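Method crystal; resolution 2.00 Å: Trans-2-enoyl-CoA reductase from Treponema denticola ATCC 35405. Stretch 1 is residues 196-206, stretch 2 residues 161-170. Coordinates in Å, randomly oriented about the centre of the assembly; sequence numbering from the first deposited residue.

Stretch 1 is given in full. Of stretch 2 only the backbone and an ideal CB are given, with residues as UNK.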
# COMPACT_ATOMS: atom_id res chain seq x y z
N GLU A 196 -17.06 -0.35 20.42
CA GLU A 196 -15.84 0.42 20.60
C GLU A 196 -14.80 0.09 19.53
O GLU A 196 -14.26 0.99 18.88
CB GLU A 196 -15.24 0.20 21.99
CG GLU A 196 -15.75 1.17 23.04
CD GLU A 196 -14.86 1.23 24.27
OE1 GLU A 196 -14.10 0.27 24.50
OE2 GLU A 196 -14.91 2.25 24.99
N GLU A 197 -14.53 -1.20 19.35
CA GLU A 197 -13.59 -1.66 18.34
C GLU A 197 -14.03 -1.24 16.94
O GLU A 197 -13.20 -0.92 16.09
CB GLU A 197 -13.45 -3.18 18.40
CG GLU A 197 -12.75 -3.69 19.66
CD GLU A 197 -12.79 -5.19 19.78
OE1 GLU A 197 -13.89 -5.78 19.64
OE2 GLU A 197 -11.73 -5.80 20.01
N ALA A 198 -15.34 -1.23 16.72
CA ALA A 198 -15.90 -0.82 15.43
C ALA A 198 -15.65 0.66 15.17
O ALA A 198 -15.20 1.05 14.09
CB ALA A 198 -17.38 -1.12 15.38
N ALA A 199 -15.95 1.49 16.16
CA ALA A 199 -15.75 2.93 16.05
C ALA A 199 -14.26 3.26 15.92
O ALA A 199 -13.87 4.11 15.12
CB ALA A 199 -16.35 3.65 17.25
N ALA A 200 -13.44 2.58 16.71
CA ALA A 200 -12.00 2.79 16.70
C ALA A 200 -11.39 2.44 15.35
O ALA A 200 -10.51 3.14 14.86
CB ALA A 200 -11.34 1.98 17.81
N THR A 201 -11.87 1.35 14.75
CA THR A 201 -11.38 0.92 13.44
C THR A 201 -11.68 1.96 12.37
O THR A 201 -10.84 2.25 11.53
CB THR A 201 -11.98 -0.45 13.04
OG1 THR A 201 -11.62 -1.43 14.02
CG2 THR A 201 -11.46 -0.89 11.68
N VAL A 202 -12.89 2.51 12.41
CA VAL A 202 -13.28 3.58 11.49
C VAL A 202 -12.43 4.83 11.73
O VAL A 202 -12.03 5.51 10.78
CB VAL A 202 -14.77 3.93 11.62
CG1 VAL A 202 -15.13 5.12 10.74
CG2 VAL A 202 -15.64 2.72 11.27
N LYS A 203 -12.15 5.11 13.00
CA LYS A 203 -11.31 6.24 13.37
C LYS A 203 -9.92 6.13 12.76
O LYS A 203 -9.32 7.12 12.36
CB LYS A 203 -11.20 6.34 14.89
CG LYS A 203 -12.11 7.38 15.53
CD LYS A 203 -11.69 8.78 15.13
CE LYS A 203 -12.57 9.83 15.79
NZ LYS A 203 -12.18 11.21 15.38
N VAL A 204 -9.41 4.90 12.69
CA VAL A 204 -8.06 4.66 12.22
C VAL A 204 -7.99 4.41 10.71
O VAL A 204 -7.11 4.94 10.03
CB VAL A 204 -7.41 3.47 12.97
CG1 VAL A 204 -6.02 3.20 12.44
CG2 VAL A 204 -7.37 3.74 14.46
N MET A 205 -8.93 3.63 10.19
CA MET A 205 -8.87 3.20 8.80
C MET A 205 -9.86 3.90 7.87
O MET A 205 -9.88 3.66 6.67
CB MET A 205 -9.05 1.68 8.71
CG MET A 205 -8.03 0.89 9.51
SD MET A 205 -8.29 -0.89 9.40
CE MET A 205 -8.11 -1.15 7.63
N GLY A 206 -10.69 4.78 8.43
CA GLY A 206 -11.65 5.53 7.64
C GLY A 206 -11.00 6.67 6.88
O GLY A 206 -9.79 6.66 6.64
N UNK A 161 -5.59 7.98 21.63
CA UNK A 161 -5.09 6.99 20.69
C UNK A 161 -6.16 5.94 20.42
O UNK A 161 -6.81 5.45 21.34
CB UNK A 161 -3.81 6.33 21.22
N UNK A 162 -6.33 5.59 19.15
CA UNK A 162 -7.32 4.60 18.75
C UNK A 162 -6.64 3.38 18.12
O UNK A 162 -5.67 3.52 17.38
CB UNK A 162 -8.32 5.22 17.77
N UNK A 163 -7.17 2.20 18.42
CA UNK A 163 -6.62 0.96 17.89
C UNK A 163 -7.63 0.24 16.99
O UNK A 163 -8.77 0.02 17.39
CB UNK A 163 -6.19 0.04 19.04
N UNK A 164 -7.20 -0.12 15.79
CA UNK A 164 -8.08 -0.81 14.85
C UNK A 164 -8.04 -2.32 15.08
O UNK A 164 -7.05 -2.86 15.55
CB UNK A 164 -7.68 -0.48 13.41
N UNK A 165 -9.14 -2.99 14.74
CA UNK A 165 -9.21 -4.44 14.80
C UNK A 165 -9.68 -5.00 13.45
O UNK A 165 -10.30 -4.29 12.66
CB UNK A 165 -10.15 -4.88 15.93
N UNK A 166 -9.37 -6.26 13.20
CA UNK A 166 -9.79 -6.93 11.97
C UNK A 166 -10.74 -8.07 12.32
O UNK A 166 -10.32 -9.23 12.38
CB UNK A 166 -8.58 -7.45 11.19
N UNK A 167 -12.00 -7.74 12.56
CA UNK A 167 -12.96 -8.72 13.08
C UNK A 167 -14.35 -8.57 12.46
O UNK A 167 -14.71 -7.49 11.98
CB UNK A 167 -13.06 -8.59 14.60
N UNK A 168 -15.14 -9.66 12.45
CA UNK A 168 -16.50 -9.61 11.90
C UNK A 168 -17.50 -9.05 12.91
O UNK A 168 -17.12 -8.68 14.02
CB UNK A 168 -16.94 -11.01 11.46
N UNK A 169 -18.77 -9.00 12.51
CA UNK A 169 -19.84 -8.62 13.42
C UNK A 169 -20.82 -9.78 13.58
O UNK A 169 -21.06 -10.53 12.63
CB UNK A 169 -20.56 -7.37 12.91
N UNK A 170 -21.39 -9.92 14.77
CA UNK A 170 -22.38 -10.95 15.03
C UNK A 170 -21.80 -12.30 15.37
O UNK A 170 -21.80 -12.71 16.53
CB UNK A 170 -23.30 -11.10 13.81

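Position 161 opens a short strand (phi/psi -88/135), its CA-to-CB bond pointing away from the helix with nothing of stretch 1 within 5.5 Å of the ideal CB, so many residues would suit. It is Met161.

Position 162 points toward the helix. Its ideal CB lies 3.7 Å from Val204 CG2 and 4.2 Å from both Ala200 O and Lys203 CB, so a flat or medium-sized side chain that can lie along the Lys203 methylenes would suit: an aromatic, histidine, or an aliphatic. It is His162. Lys203 CG sits 4.0 Å from the centroid of the His162 ring and 8° off its normal, a CH-pi contact over the face.

At 163 the strand alternation turns CB away into open space, so a long polar chain is one of many possibilities. Lys163 occupies it, and the helix meets mainly its backbone: Ala200 CB approaches Lys163 O to 3.3 Å.

Position 164 is sideways and tight: the ideal CB is 4.0 Å from Thr201 CA and from Val204 CB. Small residues such as alanine, serine or cysteine fit best. Ser164 packs its CB 4.1 Å from Met205 SD, while OG hydrogen-bonds elsewhere in the structure.

Position 165 points toward the helix, with Thr201 OG1 4.2 Å and Glu197 CB 4.5 Å from the ideal CB. A compact aliphatic, or threonine, is plausible. It is Val165, whose CG2 reaches Glu197 CB at 3.7 Å. Its backbone N donates to Thr201 OG1 (3.0 Å, 174°), a nearly linear bond that any residue but proline could make; Thr201 OG1 in turn donates to Glu197 O at 2.7 Å.

At 166 CB points away, so only a longer chain could return to Met205; leucine or methionine would serve. Leu166 does so, CD2 coming 4.5 Å from Met205 SD.

Position 167 points toward the helix, but its ideal CB has no neighbour within 5.5 Å. The carboxylate of Glu197 favours a long cation, lysine or arginine. Lys167 extends NZ to Glu197 OE2 at 2.4 Å, a very short salt-bridge hydrogen bond.

Position 168, out of reach with phi -83, admits proline among others: Pro168.

Position 169 is sideways; a large apolar chain could reach Ala198. Phe169 brings CZ to 3.6 Å from Ala198 CB, which meets the ring edge.

At 170, phi/psi 84/-76 would jam a CB against the preceding carbonyl O, calling for glycine: Gly170.

Stretch 2, residues 161-170: MHKSVLKPFG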
# COMPACT_ATOMS: atom_id res chain seq x y z
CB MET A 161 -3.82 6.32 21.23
CG MET A 161 -3.03 5.55 20.17
SD MET A 161 -1.60 4.67 20.84
CE MET A 161 -2.41 3.42 21.84
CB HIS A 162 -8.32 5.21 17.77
CG HIS A 162 -9.10 6.35 18.33
ND1 HIS A 162 -10.15 6.16 19.21
CD2 HIS A 162 -8.99 7.68 18.15
CE1 HIS A 162 -10.65 7.34 19.54
NE2 HIS A 162 -9.97 8.28 18.91
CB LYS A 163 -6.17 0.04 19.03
CG LYS A 163 -4.81 0.39 19.61
CD LYS A 163 -4.52 -0.38 20.88
CE LYS A 163 -4.78 0.48 22.11
NZ LYS A 163 -4.45 -0.23 23.38
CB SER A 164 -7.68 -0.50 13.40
OG SER A 164 -6.39 -1.01 13.10
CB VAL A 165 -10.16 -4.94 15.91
CG1 VAL A 165 -9.76 -4.34 17.25
CG2 VAL A 165 -11.60 -4.59 15.57
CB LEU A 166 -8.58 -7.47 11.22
CG LEU A 166 -7.41 -6.52 11.01
CD1 LEU A 166 -6.29 -7.20 10.24
CD2 LEU A 166 -7.86 -5.25 10.29
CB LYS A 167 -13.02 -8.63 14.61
CG LYS A 167 -11.73 -9.07 15.30
CD LYS A 167 -11.87 -9.19 16.81
CE LYS A 167 -12.05 -7.84 17.48
NZ LYS A 167 -11.77 -7.95 18.94
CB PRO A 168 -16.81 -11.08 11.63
CG PRO A 168 -16.07 -11.79 12.70
CD PRO A 168 -14.79 -11.02 12.89
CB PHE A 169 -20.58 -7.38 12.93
CG PHE A 169 -19.77 -6.11 13.00
CD1 PHE A 169 -19.36 -5.60 14.22
CD2 PHE A 169 -19.44 -5.42 11.85
CE1 PHE A 169 -18.62 -4.44 14.29
CE2 PHE A 169 -18.70 -4.26 11.91
CZ PHE A 169 -18.29 -3.76 13.13
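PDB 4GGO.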